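Local structure of glycosyltransferase (Rickettsia africae, 7MI0) at residues 91-96 with 114-119; 26-31 with 107-112; 133-138 with 168-173; 42-47 with 67-72; 186-191 with 279-284. The protein probably transfers a sugar from an activated donor to an acceptor, as a glycosyltransferase with the two-domain GT-B fold. All blocks are in the same frame, centred on the assembly; numbering follows the deposited sequence.

Contact 1: residues 91-96 with 114-119; sequences KLIAEI and WSSYLA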
# COMPACT_ATOMS: atom_id res chain seq x y z
N LYS A 91 -23.93 -11.64 -15.88
CA LYS A 91 -24.06 -12.81 -16.73
C LYS A 91 -22.72 -13.21 -17.33
O LYS A 91 -22.36 -14.39 -17.34
CB LYS A 91 -25.09 -12.55 -17.84
N LEU A 92 -21.95 -12.23 -17.82
CA LEU A 92 -20.65 -12.53 -18.41
C LEU A 92 -19.73 -13.20 -17.39
O LEU A 92 -19.10 -14.22 -17.68
CB LEU A 92 -20.01 -11.26 -18.96
CG LEU A 92 -20.75 -10.50 -20.06
CD1 LEU A 92 -20.14 -9.12 -20.25
CD2 LEU A 92 -20.72 -11.27 -21.37
N ILE A 93 -19.65 -12.64 -16.18
CA ILE A 93 -18.82 -13.22 -15.14
C ILE A 93 -19.29 -14.63 -14.82
O ILE A 93 -18.48 -15.57 -14.71
CB ILE A 93 -18.83 -12.33 -13.88
CG1 ILE A 93 -18.40 -10.90 -14.23
CG2 ILE A 93 -17.92 -12.91 -12.81
CD1 ILE A 93 -18.53 -9.93 -13.09
N ALA A 94 -20.60 -14.81 -14.65
CA ALA A 94 -21.15 -16.13 -14.36
C ALA A 94 -20.76 -17.14 -15.43
O ALA A 94 -20.44 -18.29 -15.12
CB ALA A 94 -22.67 -16.04 -14.23
N GLU A 95 -20.78 -16.73 -16.70
CA GLU A 95 -20.36 -17.65 -17.75
C GLU A 95 -18.87 -17.93 -17.68
O GLU A 95 -18.43 -19.06 -17.94
CB GLU A 95 -20.75 -17.09 -19.12
CG GLU A 95 -22.25 -17.15 -19.38
CD GLU A 95 -22.84 -18.55 -19.15
OE1 GLU A 95 -22.26 -19.54 -19.64
OE2 GLU A 95 -23.88 -18.65 -18.46
N ILE A 96 -18.07 -16.92 -17.31
CA ILE A 96 -16.66 -17.16 -17.04
C ILE A 96 -16.50 -18.15 -15.89
O ILE A 96 -15.69 -19.09 -15.97
CB ILE A 96 -15.94 -15.83 -16.74
CG1 ILE A 96 -15.70 -15.03 -18.02
CG2 ILE A 96 -14.62 -16.08 -16.01
CD1 ILE A 96 -15.44 -13.56 -17.78
N TRP A 114 -21.36 -5.16 -7.36
CA TRP A 114 -22.70 -5.60 -7.75
C TRP A 114 -22.66 -6.78 -8.71
O TRP A 114 -23.22 -7.84 -8.44
CB TRP A 114 -23.47 -4.43 -8.38
CG TRP A 114 -23.58 -3.20 -7.53
CD1 TRP A 114 -23.09 -1.96 -7.83
CD2 TRP A 114 -24.25 -3.07 -6.27
NE1 TRP A 114 -23.41 -1.07 -6.83
CE2 TRP A 114 -24.11 -1.73 -5.86
CE3 TRP A 114 -24.94 -3.96 -5.44
CZ2 TRP A 114 -24.64 -1.26 -4.66
CZ3 TRP A 114 -25.46 -3.49 -4.25
CH2 TRP A 114 -25.31 -2.16 -3.87
N SER A 115 -21.98 -6.61 -9.85
CA SER A 115 -22.00 -7.64 -10.88
C SER A 115 -21.37 -8.94 -10.39
O SER A 115 -21.87 -10.03 -10.69
CB SER A 115 -21.29 -7.14 -12.14
OG SER A 115 -21.92 -5.99 -12.66
N SER A 116 -20.27 -8.84 -9.64
CA SER A 116 -19.60 -10.05 -9.16
C SER A 116 -20.45 -10.77 -8.11
O SER A 116 -20.52 -12.01 -8.11
CB SER A 116 -18.24 -9.70 -8.58
OG SER A 116 -17.49 -8.92 -9.50
N TYR A 117 -21.08 -10.02 -7.21
CA TYR A 117 -21.94 -10.61 -6.19
C TYR A 117 -23.10 -11.38 -6.83
O TYR A 117 -23.46 -12.48 -6.37
CB TYR A 117 -22.47 -9.53 -5.26
CG TYR A 117 -23.55 -10.00 -4.33
CD1 TYR A 117 -23.24 -10.72 -3.19
CD2 TYR A 117 -24.89 -9.74 -4.60
CE1 TYR A 117 -24.23 -11.17 -2.33
CE2 TYR A 117 -25.89 -10.19 -3.76
CZ TYR A 117 -25.56 -10.90 -2.62
OH TYR A 117 -26.54 -11.34 -1.78
N LEU A 118 -23.70 -10.82 -7.87
CA LEU A 118 -24.75 -11.55 -8.57
C LEU A 118 -24.20 -12.82 -9.21
O LEU A 118 -24.85 -13.87 -9.20
CB LEU A 118 -25.41 -10.66 -9.62
CG LEU A 118 -26.30 -9.52 -9.11
CD1 LEU A 118 -26.86 -8.71 -10.27
CD2 LEU A 118 -27.42 -10.06 -8.26
N ALA A 119 -22.98 -12.75 -9.77
CA ALA A 119 -22.43 -13.90 -10.47
C ALA A 119 -22.22 -15.07 -9.53
O ALA A 119 -22.42 -16.23 -9.91
CB ALA A 119 -21.11 -13.52 -11.15
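No flat group enters this interface: the rings of Trp-114 and Tyr-117 make no contact with residues 91-96, Tyr-117 meeting Phe-127 edge-to-face instead. Small and branched aliphatic side chains do the work. Ala-119 sets its single methyl against the neighbouring helix, CB lying 3.6 Å from Ile-93 CG2 and 3.8 Å from the backbone N of Ala-94. The methyl of Ala-94 lies beside that of Ala-119, and having so little side chain the two alanines let the axes approach to 8.2 Å at a crossing angle of -47°. Ile-93 divides its two branches. With chi1 at -55°, CG2 is anti to its own backbone N and rests on Ala-119, while CG1 carries CD1, extended, to Ser-116 OG at 3.9 Å and Ser-115 CB at 4.0 Å. In the Rossmann-like N-terminal domain, helix 83-100 leads into strand 104-107 and helix 114-122 leads out of it, so consecutive crossovers pack side by side on one face of the parallel sheet. Ile-93 also touches Leu-24, and Ser-116 touches Val-26 and Val-105, which seats both helices on the sheet. Ser-115 is slim enough for this close approach, and its OG is hydrogen-bonded to Ile-86 O, earlier on helix 83-100.

Contact 2: residues 26-31 with 107-112; sequences VVPALV and TRSRAP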
# COMPACT_ATOMS: atom_id res chain seq x y z
N VAL A 26 -11.21 -9.56 -9.40
CA VAL A 26 -11.83 -8.46 -10.14
C VAL A 26 -11.22 -7.16 -9.64
O VAL A 26 -11.31 -6.84 -8.45
CB VAL A 26 -13.36 -8.46 -9.97
CG1 VAL A 26 -14.01 -7.53 -10.97
CG2 VAL A 26 -13.91 -9.88 -10.11
N VAL A 27 -10.59 -6.42 -10.54
CA VAL A 27 -9.88 -5.18 -10.20
C VAL A 27 -10.65 -4.01 -10.80
O VAL A 27 -11.00 -4.06 -11.98
CB VAL A 27 -8.43 -5.19 -10.72
CG1 VAL A 27 -7.71 -3.94 -10.28
CG2 VAL A 27 -7.72 -6.43 -10.23
N PRO A 28 -10.90 -2.93 -10.04
CA PRO A 28 -11.62 -1.78 -10.61
C PRO A 28 -10.69 -0.71 -11.16
O PRO A 28 -9.46 -0.86 -11.15
CB PRO A 28 -12.42 -1.26 -9.41
CG PRO A 28 -11.51 -1.55 -8.24
CD PRO A 28 -10.75 -2.82 -8.58
N ALA A 29 -11.28 0.39 -11.64
CA ALA A 29 -10.48 1.50 -12.14
C ALA A 29 -9.79 2.26 -11.02
O ALA A 29 -8.66 2.73 -11.19
CB ALA A 29 -11.36 2.44 -12.97
N LEU A 30 -10.44 2.38 -9.86
CA LEU A 30 -9.85 3.05 -8.70
C LEU A 30 -8.95 2.07 -7.95
O LEU A 30 -9.44 1.08 -7.39
CB LEU A 30 -10.94 3.59 -7.78
N VAL A 31 -7.65 2.35 -7.93
CA VAL A 31 -6.66 1.37 -7.49
C VAL A 31 -5.83 1.93 -6.33
O VAL A 31 -4.67 1.54 -6.14
CB VAL A 31 -5.77 0.95 -8.67
CG1 VAL A 31 -4.97 -0.30 -8.35
CG2 VAL A 31 -6.60 0.73 -9.93
N THR A 107 -13.17 -9.87 -4.97
CA THR A 107 -13.38 -8.49 -5.40
C THR A 107 -12.62 -7.53 -4.50
O THR A 107 -12.63 -7.67 -3.27
CB THR A 107 -14.87 -8.13 -5.41
OG1 THR A 107 -15.34 -7.97 -4.07
CG2 THR A 107 -15.67 -9.22 -6.07
N ARG A 108 -11.98 -6.55 -5.11
CA ARG A 108 -11.25 -5.50 -4.41
C ARG A 108 -11.76 -4.13 -4.83
O ARG A 108 -10.99 -3.18 -5.00
CB ARG A 108 -9.75 -5.63 -4.67
CG ARG A 108 -9.31 -7.03 -5.11
CD ARG A 108 -7.80 -7.14 -5.23
NE ARG A 108 -7.17 -7.33 -3.93
CZ ARG A 108 -6.40 -8.35 -3.61
NH1 ARG A 108 -6.08 -9.28 -4.49
NH2 ARG A 108 -5.94 -8.45 -2.37
N SER A 109 -13.08 -4.01 -4.98
CA SER A 109 -13.76 -2.81 -5.46
C SER A 109 -14.12 -1.88 -4.30
O SER A 109 -14.26 -2.30 -3.15
CB SER A 109 -15.03 -3.20 -6.23
OG SER A 109 -14.72 -4.10 -7.28
N ARG A 110 -14.28 -0.60 -4.63
CA ARG A 110 -14.58 0.40 -3.60
C ARG A 110 -16.01 0.24 -3.09
O ARG A 110 -16.24 0.00 -1.90
CB ARG A 110 -14.35 1.81 -4.14
N ALA A 111 -16.98 0.36 -3.98
CA ALA A 111 -18.37 0.09 -3.67
C ALA A 111 -18.58 -1.41 -3.56
O ALA A 111 -17.63 -2.18 -3.80
CB ALA A 111 -19.28 0.70 -4.75
N PRO A 112 -19.78 -1.89 -3.21
CA PRO A 112 -20.06 -3.32 -3.36
C PRO A 112 -19.95 -3.73 -4.82
O PRO A 112 -20.36 -3.00 -5.72
CB PRO A 112 -21.49 -3.46 -2.83
CG PRO A 112 -21.68 -2.30 -1.94
CD PRO A 112 -20.88 -1.19 -2.53
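Val-26 and Thr-107 stand abreast, their side chains on the same face of the sheet, with the two CG2 methyls 4.5 Å apart. They form a parallel bridge, CA to CA 5.0 Å, and both are beta-branched, a shape that suits extended strands. Both also touch Ser-116 of helix 114-122, which lies on this face. Val-27 faces the other way, onto Thr-39 of helix 35-48. Just beyond the bridge, Arg-108 N points at Val-26 O in a weak hydrogen bond, long at 3.4 Å but nearly straight at 161°. This is where two neighbouring strands of the Rossmann-like sheet end together. The strand order is 3-2-1-4-5, so the chain leaves strand 22-26 for a helix on one face and strand 104-107 for a helix on the other. Such a topological switch point parts the loops at the C-terminal edge of the sheet, and in GT-B enzymes that edge faces the cleft between the domains. Pro-28 then turns its ring toward the second loop: CD lies 3.6 Å from Arg-108 O, and CG packs 3.8 Å from Ser-109 CA. With no N-H to offer, proline presents carbon to this backbone, and the strand pairing goes no further. The Arg-108 side chain sets out alongside Val-26, its CG 3.9 Å from Val-26 O, then bends at chi3 (80°) and leads away from residues 26-31. Its guanidinium NE is hydrogen-bonded to His-132 NE2, and the side chain also touches Val-35 and Thr-39 of helix 35-48.

Contact 3: residues 133-138 with 168-173; sequences GVYNIP and ENYKID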
# COMPACT_ATOMS: atom_id res chain seq x y z
N GLY A 133 -9.12 0.20 1.69
CA GLY A 133 -9.18 1.57 2.15
C GLY A 133 -10.46 1.82 2.89
O GLY A 133 -11.31 0.93 3.03
N VAL A 134 -10.60 3.05 3.37
CA VAL A 134 -11.77 3.48 4.13
C VAL A 134 -12.67 4.26 3.18
O VAL A 134 -12.40 5.41 2.85
CB VAL A 134 -11.36 4.32 5.34
CG1 VAL A 134 -12.60 4.84 6.05
CG2 VAL A 134 -10.49 3.50 6.28
N TYR A 135 -13.74 3.61 2.73
CA TYR A 135 -14.80 4.27 1.97
C TYR A 135 -16.11 4.09 2.73
O TYR A 135 -16.24 3.21 3.58
CB TYR A 135 -14.94 3.70 0.56
CG TYR A 135 -13.96 2.60 0.21
CD1 TYR A 135 -12.66 2.91 -0.20
CD2 TYR A 135 -14.32 1.26 0.28
CE1 TYR A 135 -11.75 1.91 -0.53
CE2 TYR A 135 -13.43 0.25 -0.05
CZ TYR A 135 -12.14 0.58 -0.46
OH TYR A 135 -11.24 -0.42 -0.78
N ASN A 136 -17.07 4.96 2.44
CA ASN A 136 -18.35 4.93 3.13
C ASN A 136 -19.43 4.34 2.24
O ASN A 136 -19.40 4.47 1.01
CB ASN A 136 -18.76 6.33 3.59
CG ASN A 136 -19.01 6.38 5.08
OD1 ASN A 136 -18.08 6.52 5.87
ND2 ASN A 136 -20.28 6.25 5.48
N ILE A 137 -20.38 3.67 2.88
CA ILE A 137 -21.58 3.17 2.23
C ILE A 137 -22.77 3.84 2.89
O ILE A 137 -22.68 4.24 4.07
CB ILE A 137 -21.67 1.64 2.31
CG1 ILE A 137 -21.65 1.21 3.78
CG2 ILE A 137 -20.53 1.02 1.54
CD1 ILE A 137 -21.99 -0.24 3.98
N PRO A 138 -23.90 4.01 2.19
CA PRO A 138 -25.06 4.66 2.80
C PRO A 138 -25.50 3.95 4.07
O PRO A 138 -25.45 2.73 4.17
CB PRO A 138 -26.13 4.56 1.70
CG PRO A 138 -25.35 4.41 0.43
CD PRO A 138 -24.12 3.65 0.78
N GLU A 168 -17.06 -0.26 13.19
CA GLU A 168 -17.77 0.88 13.77
C GLU A 168 -18.70 1.54 12.76
O GLU A 168 -19.78 2.01 13.12
CB GLU A 168 -16.79 1.91 14.32
CG GLU A 168 -15.61 1.33 15.10
CD GLU A 168 -15.98 0.82 16.48
OE1 GLU A 168 -17.13 1.06 16.92
OE2 GLU A 168 -15.12 0.20 17.13
N ASN A 169 -18.28 1.60 11.50
CA ASN A 169 -19.07 2.30 10.48
C ASN A 169 -20.02 1.35 9.75
O ASN A 169 -21.24 1.54 9.78
CB ASN A 169 -18.13 2.99 9.49
CG ASN A 169 -18.82 4.07 8.69
OD1 ASN A 169 -19.58 3.78 7.76
ND2 ASN A 169 -18.57 5.32 9.04
N TYR A 170 -19.47 0.32 9.11
CA TYR A 170 -20.31 -0.64 8.38
C TYR A 170 -21.16 -1.49 9.32
O TYR A 170 -22.16 -2.06 8.87
CB TYR A 170 -19.45 -1.57 7.52
CG TYR A 170 -18.86 -0.96 6.27
CD1 TYR A 170 -18.53 0.39 6.20
CD2 TYR A 170 -18.61 -1.75 5.15
CE1 TYR A 170 -17.97 0.94 5.05
CE2 TYR A 170 -18.07 -1.21 4.00
CZ TYR A 170 -17.74 0.13 3.96
OH TYR A 170 -17.20 0.65 2.81
N LYS A 171 -20.78 -1.59 10.59
CA LYS A 171 -21.43 -2.51 11.54
C LYS A 171 -21.45 -3.93 10.99
O LYS A 171 -22.46 -4.64 11.07
CB LYS A 171 -22.83 -2.02 11.91
N ILE A 172 -20.31 -4.35 10.41
CA ILE A 172 -20.11 -5.73 9.96
C ILE A 172 -19.71 -6.59 11.15
O ILE A 172 -18.97 -6.14 12.04
CB ILE A 172 -19.04 -5.77 8.85
CG1 ILE A 172 -19.59 -5.14 7.57
CG2 ILE A 172 -18.56 -7.19 8.60
CD1 ILE A 172 -18.61 -5.14 6.41
N ASP A 173 -20.20 -7.83 11.19
CA ASP A 173 -19.88 -8.72 12.30
C ASP A 173 -18.39 -9.02 12.33
O ASP A 173 -17.77 -9.23 11.28
CB ASP A 173 -20.68 -10.01 12.19
CG ASP A 173 -22.18 -9.77 12.15
OD1 ASP A 173 -22.65 -8.82 12.81
OD2 ASP A 173 -22.88 -10.54 11.45
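Ile-137 adopts a less common rotamer, chi1 58°, which places CG1 in the crowded position between its backbone N and carbonyl carbon. The extended branch beyond it sets CD1 over one face of the Tyr-170 ring, 3.9 Å from the centroid and only 10° off the ring normal, a CH-pi contact. CG2, anti to the carbonyl carbon, drops instead to the phenolic end, 3.6 Å from Tyr-170 OH. The branching lets one isoleucine reach both the ring centre and the phenolic end. Tyr-170, with CG beside its backbone N, crosses Ile-137 at about a right angle and delivers its hydroxyl to Tyr-135 O in a 2.8 Å hydrogen bond. The carbonyl lies at the ring's edge, yet the donor sits above the carbonyl plane; the same oxygen also accepts a bond from His-165 NE2. In the Rossmann-like N-terminal domain this joins the loop after strand 126-131 to the loop that leads from helix 160-168 toward strand 177-179. Lys-171, the first residue past that helix to leave helical angles, does so with positive phi. At the more exposed margin Asn-136 and Asn-169 bring their amides together with planes 88° apart, Asn-136 OD1 lying 3.4 Å from Asn-169 ND2.

Contact 4: residues 42-47 with 67-72; sequences VAKYLK and DKEDIL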
# COMPACT_ATOMS: atom_id res chain seq x y z
N VAL A 42 -0.59 -11.94 -5.74
CA VAL A 42 -1.38 -13.12 -5.38
C VAL A 42 -1.53 -14.04 -6.58
O VAL A 42 -1.47 -15.27 -6.45
CB VAL A 42 -2.75 -12.69 -4.81
CG1 VAL A 42 -3.71 -13.87 -4.80
CG2 VAL A 42 -2.58 -12.15 -3.41
N ALA A 43 -1.73 -13.47 -7.77
CA ALA A 43 -1.82 -14.28 -8.98
C ALA A 43 -0.54 -15.06 -9.22
O ALA A 43 -0.57 -16.28 -9.42
CB ALA A 43 -2.14 -13.38 -10.18
N LYS A 44 0.61 -14.38 -9.18
CA LYS A 44 1.90 -15.05 -9.35
C LYS A 44 2.06 -16.18 -8.35
O LYS A 44 2.53 -17.27 -8.70
CB LYS A 44 3.05 -14.05 -9.19
CG LYS A 44 3.29 -13.16 -10.40
CD LYS A 44 4.25 -12.03 -10.06
CE LYS A 44 5.59 -12.56 -9.62
NZ LYS A 44 6.47 -11.47 -9.13
N TYR A 45 1.69 -15.94 -7.09
CA TYR A 45 1.82 -16.95 -6.05
C TYR A 45 0.92 -18.14 -6.32
O TYR A 45 1.35 -19.30 -6.18
CB TYR A 45 1.50 -16.31 -4.70
CG TYR A 45 1.64 -17.20 -3.50
CD1 TYR A 45 2.85 -17.80 -3.18
CD2 TYR A 45 0.56 -17.42 -2.65
CE1 TYR A 45 2.97 -18.60 -2.07
CE2 TYR A 45 0.67 -18.21 -1.53
CZ TYR A 45 1.88 -18.80 -1.24
OH TYR A 45 1.99 -19.60 -0.12
N LEU A 46 -0.32 -17.89 -6.74
CA LEU A 46 -1.22 -18.98 -7.09
C LEU A 46 -0.67 -19.81 -8.25
O LEU A 46 -0.81 -21.04 -8.26
CB LEU A 46 -2.60 -18.42 -7.44
CG LEU A 46 -3.43 -17.85 -6.29
CD1 LEU A 46 -4.57 -16.98 -6.80
CD2 LEU A 46 -3.99 -18.98 -5.44
N LYS A 47 -0.01 -19.16 -9.22
CA LYS A 47 0.59 -19.89 -10.33
C LYS A 47 1.64 -20.88 -9.84
O LYS A 47 1.62 -22.06 -10.22
CB LYS A 47 1.21 -18.92 -11.34
CG LYS A 47 0.29 -18.52 -12.47
CD LYS A 47 1.07 -17.91 -13.63
CE LYS A 47 2.16 -18.86 -14.11
NZ LYS A 47 2.69 -18.46 -15.45
N ASP A 67 0.53 -9.81 -18.87
CA ASP A 67 1.09 -10.55 -20.00
C ASP A 67 2.52 -10.98 -19.74
O ASP A 67 2.93 -12.06 -20.18
CB ASP A 67 1.03 -9.70 -21.27
CG ASP A 67 -0.36 -9.61 -21.84
OD1 ASP A 67 -1.24 -10.37 -21.37
OD2 ASP A 67 -0.59 -8.77 -22.74
N LYS A 68 3.30 -10.15 -19.04
CA LYS A 68 4.67 -10.53 -18.72
C LYS A 68 4.70 -11.76 -17.83
O LYS A 68 5.49 -12.68 -18.05
CB LYS A 68 5.40 -9.36 -18.06
N GLU A 69 3.82 -11.80 -16.83
CA GLU A 69 3.76 -12.92 -15.90
C GLU A 69 2.87 -14.05 -16.41
O GLU A 69 2.67 -15.03 -15.68
CB GLU A 69 3.27 -12.44 -14.53
CG GLU A 69 4.11 -11.35 -13.91
CD GLU A 69 5.38 -11.89 -13.30
OE1 GLU A 69 5.65 -13.10 -13.44
OE2 GLU A 69 6.12 -11.09 -12.67
N ASP A 70 2.35 -13.94 -17.62
CA ASP A 70 1.53 -14.98 -18.25
C ASP A 70 0.37 -15.40 -17.34
O ASP A 70 0.25 -16.56 -16.93
CB ASP A 70 2.38 -16.18 -18.65
CG ASP A 70 1.69 -17.06 -19.68
OD1 ASP A 70 0.56 -16.72 -20.10
OD2 ASP A 70 2.28 -18.09 -20.08
N ILE A 71 -0.49 -14.43 -17.04
CA ILE A 71 -1.66 -14.63 -16.20
C ILE A 71 -2.89 -14.32 -17.04
O ILE A 71 -2.98 -13.25 -17.65
CB ILE A 71 -1.61 -13.76 -14.94
CG1 ILE A 71 -0.39 -14.14 -14.09
CG2 ILE A 71 -2.91 -13.86 -14.15
CD1 ILE A 71 0.01 -13.09 -13.09
N LEU A 72 -3.84 -15.25 -17.07
CA LEU A 72 -5.02 -15.08 -17.92
C LEU A 72 -5.83 -13.87 -17.47
O LEU A 72 -6.36 -13.85 -16.36
CB LEU A 72 -5.89 -16.33 -17.87
CG LEU A 72 -7.15 -16.20 -18.72
CD1 LEU A 72 -6.83 -16.33 -20.20
CD2 LEU A 72 -8.21 -17.22 -18.30
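Ala-43 and Ile-71 make the tight, buried half of this contact. The alanine methyl, turned toward the loop, meets Ile-71 CD1 at 3.6 Å and CG2 at 4.1 Å, so it fits against both ends of the branched chain. Pro-53 and Ile-55 of strand 52-57 also touch Ala-43, and a small residue suits a place where helix, loop and sheet converge. Successive beta-alpha-beta crossovers of the N-terminal Rossmann-like domain are brought together here: helix 35-48 links strands 22-26 and 52-57, and helix 62-68 leads on to the edge strand 72-75. Helix 378-393, from the C-terminal end of the chain, packs against helix 35-48 through Val-42, Tyr-45 and Leu-46. Toward solvent the contact loosens into long, charged side chains. Lys-44 crosses Glu-69 obliquely, CD lying 3.3 Å from OE2, and bends at chi3 to bring NZ within 3.6 Å of OE2 as a salt bridge. Helix 62-68 closes in a Schellman motif, with Asp-70 at positive phi (53°). Lys-47, also bent at chi3, carries NZ to this end, 3.4 Å from Glu-69 O and equally far from Asp-70 O, two weak hydrogen bonds. A positive charge would be favoured there by the partial negative charge of a helix C-terminus. Lys-47 CD, 4.1 Å from Ile-71 CG1, marks where the lysine's hydrocarbon returns to the apolar part.

Contact 5: residues 186-191 with 279-284; sequences CDYFDP and DSDIIN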
# COMPACT_ATOMS: atom_id res chain seq x y z
N CYS A 186 10.70 -8.74 0.96
CA CYS A 186 11.98 -8.65 1.64
C CYS A 186 13.13 -9.21 0.81
O CYS A 186 14.29 -9.05 1.20
CB CYS A 186 11.91 -9.36 2.98
SG CYS A 186 10.94 -8.42 4.14
N ASP A 187 12.82 -9.86 -0.31
CA ASP A 187 13.88 -10.28 -1.22
C ASP A 187 14.29 -9.12 -2.13
O ASP A 187 15.48 -8.97 -2.43
CB ASP A 187 13.41 -11.49 -2.02
CG ASP A 187 13.52 -12.79 -1.23
OD1 ASP A 187 14.58 -13.02 -0.62
OD2 ASP A 187 12.55 -13.57 -1.21
N TYR A 188 13.34 -8.29 -2.55
CA TYR A 188 13.69 -7.11 -3.35
C TYR A 188 14.23 -6.00 -2.46
O TYR A 188 15.34 -5.49 -2.68
CB TYR A 188 12.48 -6.63 -4.15
CG TYR A 188 12.74 -5.36 -4.94
CD1 TYR A 188 13.27 -5.41 -6.22
CD2 TYR A 188 12.47 -4.10 -4.39
CE1 TYR A 188 13.52 -4.26 -6.94
CE2 TYR A 188 12.72 -2.95 -5.11
CZ TYR A 188 13.24 -3.03 -6.38
OH TYR A 188 13.49 -1.88 -7.10
N PHE A 189 13.47 -5.59 -1.45
CA PHE A 189 13.93 -4.62 -0.46
C PHE A 189 14.84 -5.34 0.53
O PHE A 189 14.43 -5.76 1.62
CB PHE A 189 12.76 -3.94 0.23
CG PHE A 189 11.95 -3.06 -0.67
CD1 PHE A 189 12.30 -1.73 -0.86
CD2 PHE A 189 10.85 -3.56 -1.34
CE1 PHE A 189 11.56 -0.92 -1.69
CE2 PHE A 189 10.11 -2.75 -2.18
CZ PHE A 189 10.47 -1.43 -2.36
N ASP A 190 16.10 -5.49 0.13
CA ASP A 190 17.10 -6.22 0.90
C ASP A 190 18.42 -5.46 0.83
O ASP A 190 19.04 -5.40 -0.23
CB ASP A 190 17.26 -7.65 0.36
CG ASP A 190 18.29 -8.47 1.13
OD1 ASP A 190 18.71 -8.05 2.23
OD2 ASP A 190 18.67 -9.54 0.63
N PRO A 191 18.86 -4.86 1.94
CA PRO A 191 20.11 -4.07 1.90
C PRO A 191 21.32 -4.87 1.47
O PRO A 191 22.31 -4.27 1.03
CB PRO A 191 20.25 -3.58 3.35
CG PRO A 191 18.86 -3.61 3.89
CD PRO A 191 18.22 -4.81 3.27
N ASP A 279 10.61 7.46 -8.93
CA ASP A 279 11.88 6.76 -8.95
C ASP A 279 11.69 5.37 -9.54
O ASP A 279 10.89 4.58 -9.03
CB ASP A 279 12.46 6.66 -7.54
N SER A 280 12.42 5.09 -10.62
CA SER A 280 12.36 3.76 -11.23
C SER A 280 12.79 2.69 -10.24
O SER A 280 12.04 1.75 -9.96
CB SER A 280 13.26 3.73 -12.48
OG SER A 280 13.35 2.42 -13.01
N ASP A 281 13.99 2.83 -9.69
CA ASP A 281 14.53 1.88 -8.72
C ASP A 281 14.59 2.59 -7.37
O ASP A 281 15.54 3.31 -7.07
CB ASP A 281 15.90 1.37 -9.16
CG ASP A 281 16.09 -0.10 -8.87
OD1 ASP A 281 15.12 -0.73 -8.38
OD2 ASP A 281 17.18 -0.64 -9.14
N ILE A 282 13.55 2.38 -6.57
CA ILE A 282 13.45 3.05 -5.28
C ILE A 282 14.39 2.42 -4.26
O ILE A 282 14.67 3.03 -3.22
CB ILE A 282 11.98 3.04 -4.82
CG1 ILE A 282 11.75 4.00 -3.64
CG2 ILE A 282 11.56 1.62 -4.46
CD1 ILE A 282 11.80 5.46 -4.02
N ILE A 283 14.90 1.22 -4.53
CA ILE A 283 15.74 0.53 -3.56
C ILE A 283 17.05 1.29 -3.35
O ILE A 283 17.48 1.51 -2.21
CB ILE A 283 15.97 -0.93 -3.99
CG1 ILE A 283 16.94 -1.62 -3.04
CG2 ILE A 283 16.46 -1.01 -5.43
CD1 ILE A 283 17.29 -3.03 -3.43
N ASN A 284 17.70 1.71 -4.43
CA ASN A 284 18.93 2.49 -4.30
C ASN A 284 18.68 3.84 -3.64
O ASN A 284 19.59 4.39 -3.03
CB ASN A 284 19.59 2.68 -5.66
CG ASN A 284 20.06 1.37 -6.27
OD1 ASN A 284 19.57 0.94 -7.31
ND2 ASN A 284 21.02 0.73 -5.61
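Residues 186-191 belong to the connection between the two Rossmann-like domains of the GT-B fold, after strand 177-179 of the first sheet, and they settle here against the start of helix 282-287 in the second domain. Among the hydrogen bonds, one crosses the contact: Tyr-188 OH donates to Asp-281 OD1. Its modelled length, 2.4 Å, is very short, but Asp-281 is poorly ordered and the resolution of 2.9 Å lends that value little weight. The carboxylate oxygen is met nearly along its C-O axis, at the edge of the phenol, with ring and carboxylate planes 49° apart. Tyrosine suits this place because it is long enough to span to the exposed aspartate while keeping its ring against apolar neighbours. Within the linker, Phe-189 is the centre of an inverse gamma turn closed by a weak bond from Asp-190 N to Tyr-188 O. Phe-189 O accepts a hydrogen bond from Arg-369 NH1, tying the turn to helix 359-375.

The apolar contacts split between two successive isoleucines. Ile-282, with CG2 in the crowded position between backbone N and carbonyl carbon, sets that methyl 3.8 Å from Phe-189 CE1, crossing the ring obliquely. One face of the Phe-189 ring is met by Tyr-188 CD2, offset toward the rim. Ile-283 points toward the linker and uses both branches: CG2 lies 3.5 Å from Tyr-188 OH and 3.9 Å from CZ, while the branch through CG1, anti to the backbone N (chi1 175°), ends with CD1 against Tyr-188 O.

Contacts 1 to 4 belong to the N-terminal Rossmann-like domain, while contact 5 joins the interdomain connection to the second domain. Contacts 1 and 2 touch directly: Ser-116 CB lies 3.6 Å from Thr-107 CG2, so helix 114-122 bears on the strand ends that contact 2 pairs. Contact 2 also touches contact 3, where Arg-110 O lies against Tyr-135 CD2. Contact 4, on the other face of the sheet from contact 1, has its centre about 22 Å away. Contact 5 is centred about 28 Å from contact 2 and 21 Å from contact 4. By analogy with GT-B relatives, the active site would lie in the cleft between domains, which the loops of contact 2 probably border.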